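Local structure of N-acyl-D-glutamate deacylase (Bordetella bronchiseptica, 3GIP) at residues 24-32 with 38-46. The protein probably hydrolyses N-acyl-D-glutamate to release free D-glutamate, as a zinc-containing deacylase of the amidohydrolase superfamily. Sequence-based numbering, arbitrary orientation.
Sequences RRRADLGVR and AIGELGAHP
Ile39 CG2 lies at the edge of the Arg25 guanidinium, in its plane, 3.5 Å from Arg25 NH1, and the two side chains cross at about a right angle. At the other end of the contact Arg32 NH2 comes no nearer than 4.2 Å to His45 CE1, guanidinium and ring planes 46° apart; Leu42 CD2 and Pro46 CD lie at the edge of the ring. The stronger partners of Arg32 are the backbone carbonyls of Glu5 and Lys6. The carboxylate of Asp28 is gripped at both oxygens. OD2 offers its anti lone pair to Leu42 N, 2.9 Å away and nearly straight at 171°, whereas OD1 receives NH1 and NH2 of Arg26 end-on, in a salt bridge, and also Gly13 N. These bonds fix the rotation of the carboxylate, and the positive charge of Arg26 may ease the closeness of Glu41 OE2, 3.7 Å from Asp28 OD2.

With CG anti to its carbonyl carbon (chi1 -56°), Leu42 lays CD1 over the Gly30 backbone, 3.3 Å from Gly30 N. On the other face of the sheet, Leu29 CD1 packs alongside Ile39 CG1 at 3.6 Å. Asp28 and Gly40 form a hydrogen-bonded pair, each N-H meeting the other's carbonyl, and Gly30 N bonds Ala38 O. The arrangement is an antiparallel beta hairpin, strands 28-32 and 35-40, continued by a loop tied back through Asp28, within the small N-terminal sheet remote from the zinc site.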
ATOM      1  N   ARG A  24      -4.511  26.082  -1.100  1.00 17.76           N
ATOM      2  CA  ARG A  24      -5.146  25.939   0.206  1.00 18.35           C
ATOM      3  C   ARG A  24      -6.026  27.162   0.469  1.00 19.84           C
ATOM      4  O   ARG A  24      -5.675  28.283   0.091  1.00 20.94           O
ATOM      5  CB  ARG A  24      -4.077  25.814   1.295  1.00 18.32           C
ATOM      6  CG  ARG A  24      -3.220  27.060   1.476  1.00 17.88           C
ATOM      7  CD  ARG A  24      -1.983  26.759   2.306  1.00 20.29           C
ATOM      8  NE  ARG A  24      -1.043  25.922   1.570  1.00 20.43           N
ATOM      9  CZ  ARG A  24       0.081  25.428   2.081  1.00 20.99           C
ATOM     10  NH1 ARG A  24       0.408  25.685   3.340  1.00 21.56           N
ATOM     11  NH2 ARG A  24       0.879  24.684   1.327  1.00 19.34           N
ATOM     12  N   ARG A  25      -7.171  26.948   1.107  1.00 20.16           N
ATOM     13  CA  ARG A  25      -8.080  28.050   1.393  1.00 20.56           C
ATOM     14  C   ARG A  25      -8.629  28.019   2.812  1.00 20.66           C
ATOM     15  O   ARG A  25      -8.863  26.950   3.378  1.00 20.50           O
ATOM     16  CB  ARG A  25      -9.235  28.054   0.382  1.00 22.81           C
ATOM     17  CG  ARG A  25     -10.025  26.755   0.287  1.00 25.83           C
ATOM     18  CD  ARG A  25     -10.903  26.775  -0.963  1.00 30.81           C
ATOM     19  NE  ARG A  25     -11.596  25.514  -1.213  1.00 35.56           N
ATOM     20  CZ  ARG A  25     -12.593  25.046  -0.470  1.00 35.60           C
ATOM     21  NH1 ARG A  25     -13.018  25.735   0.579  1.00 38.93           N
ATOM     22  NH2 ARG A  25     -13.175  23.898  -0.785  1.00 35.66           N
ATOM     23  N   ARG A  26      -8.826  29.203   3.384  1.00 21.47           N
ATOM     24  CA  ARG A  26      -9.353  29.327   4.737  1.00 22.61           C
ATOM     25  C   ARG A  26     -10.848  29.029   4.733  1.00 22.89           C
ATOM     26  O   ARG A  26     -11.643  29.811   4.206  1.00 24.47           O
ATOM     27  CB  ARG A  26      -9.104  30.742   5.268  1.00 24.81           C
ATOM     28  CG  ARG A  26      -9.847  31.066   6.556  1.00 29.35           C
ATOM     29  CD  ARG A  26      -9.273  30.336   7.764  1.00 32.79           C
ATOM     30  NE  ARG A  26     -10.186  30.409   8.903  1.00 35.84           N
ATOM     31  CZ  ARG A  26     -11.239  29.614   9.068  1.00 37.43           C
ATOM     32  NH1 ARG A  26     -11.510  28.675   8.172  1.00 36.77           N
ATOM     33  NH2 ARG A  26     -12.033  29.769  10.119  1.00 38.23           N
ATOM     34  N   ALA A  27     -11.228  27.897   5.319  1.00 22.11           N
ATOM     35  CA  ALA A  27     -12.630  27.496   5.374  1.00 21.92           C
ATOM     36  C   ALA A  27     -12.850  26.412   6.425  1.00 21.67           C
ATOM     37  O   ALA A  27     -11.910  25.718   6.817  1.00 21.81           O
ATOM     38  CB  ALA A  27     -13.076  26.989   4.005  1.00 22.99           C
ATOM     39  N   ASP A  28     -14.092  26.274   6.884  1.00 21.13           N
ATOM     40  CA  ASP A  28     -14.431  25.262   7.879  1.00 20.71           C
ATOM     41  C   ASP A  28     -15.084  24.067   7.191  1.00 20.71           C
ATOM     42  O   ASP A  28     -15.675  24.202   6.119  1.00 20.36           O
ATOM     43  CB  ASP A  28     -15.394  25.824   8.931  1.00 22.25           C
ATOM     44  CG  ASP A  28     -14.875  27.087   9.586  1.00 22.96           C
ATOM     45  OD1 ASP A  28     -13.644  27.223   9.730  1.00 21.92           O
ATOM     46  OD2 ASP A  28     -15.700  27.945   9.973  1.00 24.56           O
ATOM     47  N   LEU A  29     -14.978  22.898   7.811  1.00 18.64           N
ATOM     48  CA  LEU A  29     -15.555  21.683   7.253  1.00 18.87           C
ATOM     49  C   LEU A  29     -16.639  21.144   8.179  1.00 19.22           C
ATOM     50  O   LEU A  29     -16.423  21.007   9.384  1.00 19.34           O
ATOM     51  CB  LEU A  29     -14.467  20.622   7.072  1.00 19.41           C
ATOM     52  CG  LEU A  29     -14.863  19.294   6.420  1.00 22.15           C
ATOM     53  CD1 LEU A  29     -14.959  19.470   4.916  1.00 24.70           C
ATOM     54  CD2 LEU A  29     -13.817  18.241   6.746  1.00 26.14           C
ATOM     55  N   GLY A  30     -17.803  20.848   7.606  1.00 19.70           N
ATOM     56  CA  GLY A  30     -18.906  20.317   8.385  1.00 19.51           C
ATOM     57  C   GLY A  30     -19.213  18.882   7.999  1.00 19.51           C
ATOM     58  O   GLY A  30     -19.185  18.528   6.819  1.00 20.20           O
ATOM     59  N   VAL A  31     -19.512  18.053   8.993  1.00 19.51           N
ATOM     60  CA  VAL A  31     -19.811  16.649   8.748  1.00 20.37           C
ATOM     61  C   VAL A  31     -21.156  16.228   9.328  1.00 21.50           C
ATOM     62  O   VAL A  31     -21.530  16.641  10.426  1.00 21.84           O
ATOM     63  CB  VAL A  31     -18.715  15.741   9.360  1.00 21.41           C
ATOM     64  CG1 VAL A  31     -19.068  14.274   9.153  1.00 21.49           C
ATOM     65  CG2 VAL A  31     -17.369  16.055   8.733  1.00 21.78           C
ATOM     66  N   ARG A  32     -21.884  15.407   8.579  1.00 21.06           N
ATOM     67  CA  ARG A  32     -23.164  14.891   9.044  1.00 22.77           C
ATOM     68  C   ARG A  32     -23.454  13.561   8.367  1.00 22.42           C
ATOM     69  O   ARG A  32     -23.307  13.423   7.150  1.00 23.06           O
ATOM     70  CB  ARG A  32     -24.308  15.867   8.757  1.00 24.65           C
ATOM     71  CG  ARG A  32     -25.608  15.429   9.432  1.00 26.83           C
ATOM     72  CD  ARG A  32     -26.818  16.227   8.987  1.00 27.39           C
ATOM     73  NE  ARG A  32     -26.698  17.650   9.277  1.00 27.57           N
ATOM     74  CZ  ARG A  32     -26.504  18.584   8.352  1.00 28.55           C
ATOM     75  NH1 ARG A  32     -26.405  18.241   7.074  1.00 31.17           N
ATOM     76  NH2 ARG A  32     -26.415  19.859   8.701  1.00 29.35           N
ATOM     77  N   ALA A  38     -21.001  20.306   4.548  1.00 22.83           N
ATOM     78  CA  ALA A  38     -20.814  21.687   4.134  1.00 23.56           C
ATOM     79  C   ALA A  38     -19.378  22.155   4.308  1.00 23.02           C
ATOM     80  O   ALA A  38     -18.624  21.598   5.103  1.00 20.97           O
ATOM     81  CB  ALA A  38     -21.750  22.595   4.926  1.00 25.89           C
ATOM     82  N   ILE A  39     -19.015  23.182   3.549  1.00 23.46           N
ATOM     83  CA  ILE A  39     -17.687  23.774   3.608  1.00 23.78           C
ATOM     84  C   ILE A  39     -17.844  25.286   3.495  1.00 24.31           C
ATOM     85  O   ILE A  39     -18.518  25.782   2.589  1.00 24.08           O
ATOM     86  CB  ILE A  39     -16.787  23.268   2.459  1.00 23.63           C
ATOM     87  CG1 ILE A  39     -16.575  21.758   2.590  1.00 24.48           C
ATOM     88  CG2 ILE A  39     -15.452  24.004   2.482  1.00 23.44           C
ATOM     89  CD1 ILE A  39     -15.728  21.155   1.485  1.00 27.26           C
ATOM     90  N   GLY A  40     -17.229  26.013   4.422  1.00 24.72           N
ATOM     91  CA  GLY A  40     -17.316  27.464   4.415  1.00 26.20           C
ATOM     92  C   GLY A  40     -17.222  28.032   5.820  1.00 27.64           C
ATOM     93  O   GLY A  40     -16.330  27.661   6.584  1.00 27.68           O
ATOM     94  N   GLU A  41     -18.135  28.935   6.165  1.00 28.55           N
ATOM     95  CA  GLU A  41     -18.149  29.540   7.494  1.00 29.80           C
ATOM     96  C   GLU A  41     -19.111  28.764   8.387  1.00 30.14           C
ATOM     97  O   GLU A  41     -20.322  28.799   8.179  1.00 30.76           O
ATOM     98  CB  GLU A  41     -18.590  31.004   7.407  1.00 31.85           C
ATOM     99  CG  GLU A  41     -18.725  31.696   8.757  1.00 34.33           C
ATOM    100  CD  GLU A  41     -17.428  31.705   9.543  1.00 36.23           C
ATOM    101  OE1 GLU A  41     -16.418  32.223   9.018  1.00 36.98           O
ATOM    102  OE2 GLU A  41     -17.419  31.195  10.686  1.00 35.33           O
ATOM    103  N   LEU A  42     -18.568  28.069   9.382  1.00 28.50           N
ATOM    104  CA  LEU A  42     -19.387  27.269  10.286  1.00 28.09           C
ATOM    105  C   LEU A  42     -19.160  27.611  11.754  1.00 28.17           C
ATOM    106  O   LEU A  42     -19.562  26.857  12.639  1.00 28.85           O
ATOM    107  CB  LEU A  42     -19.096  25.782  10.066  1.00 26.07           C
ATOM    108  CG  LEU A  42     -19.272  25.262   8.637  1.00 26.17           C
ATOM    109  CD1 LEU A  42     -18.864  23.799   8.565  1.00 23.54           C
ATOM    110  CD2 LEU A  42     -20.717  25.437   8.204  1.00 26.14           C
ATOM    111  N   GLY A  43     -18.526  28.750  12.009  1.00 30.47           N
ATOM    112  CA  GLY A  43     -18.247  29.154  13.375  1.00 32.30           C
ATOM    113  C   GLY A  43     -19.436  29.156  14.320  1.00 33.74           C
ATOM    114  O   GLY A  43     -19.315  28.751  15.477  1.00 33.86           O
ATOM    115  N   ALA A  44     -20.588  29.609  13.834  1.00 34.78           N
ATOM    116  CA  ALA A  44     -21.788  29.673  14.660  1.00 35.94           C
ATOM    117  C   ALA A  44     -22.750  28.514  14.418  1.00 36.16           C
ATOM    118  O   ALA A  44     -23.840  28.478  14.987  1.00 35.61           O
ATOM    119  CB  ALA A  44     -22.505  30.999  14.424  1.00 36.13           C
ATOM    120  N   HIS A  45     -22.347  27.567  13.579  1.00 36.10           N
ATOM    121  CA  HIS A  45     -23.195  26.420  13.275  1.00 36.70           C
ATOM    122  C   HIS A  45     -23.034  25.326  14.333  1.00 36.02           C
ATOM    123  O   HIS A  45     -21.945  24.785  14.523  1.00 35.44           O
ATOM    124  CB  HIS A  45     -22.848  25.872  11.885  1.00 38.97           C
ATOM    125  CG  HIS A  45     -23.829  24.868  11.362  1.00 42.44           C
ATOM    126  ND1 HIS A  45     -23.782  24.389  10.069  1.00 43.73           N
ATOM    127  CD2 HIS A  45     -24.880  24.250  11.952  1.00 43.65           C
ATOM    128  CE1 HIS A  45     -24.761  23.521   9.887  1.00 43.44           C
ATOM    129  NE2 HIS A  45     -25.442  23.418  11.014  1.00 44.35           N
ATOM    130  N   PRO A  46     -24.124  24.997  15.047  1.00 35.13           N
ATOM    131  CA  PRO A  46     -24.092  23.964  16.087  1.00 34.30           C
ATOM    132  C   PRO A  46     -23.587  22.615  15.576  1.00 32.61           C
ATOM    133  O   PRO A  46     -23.873  22.222  14.445  1.00 31.74           O
ATOM    134  CB  PRO A  46     -25.547  23.897  16.543  1.00 35.26           C
ATOM    135  CG  PRO A  46     -26.006  25.311  16.372  1.00 35.34           C
ATOM    136  CD  PRO A  46     -25.436  25.667  15.017  1.00 35.52           C
TER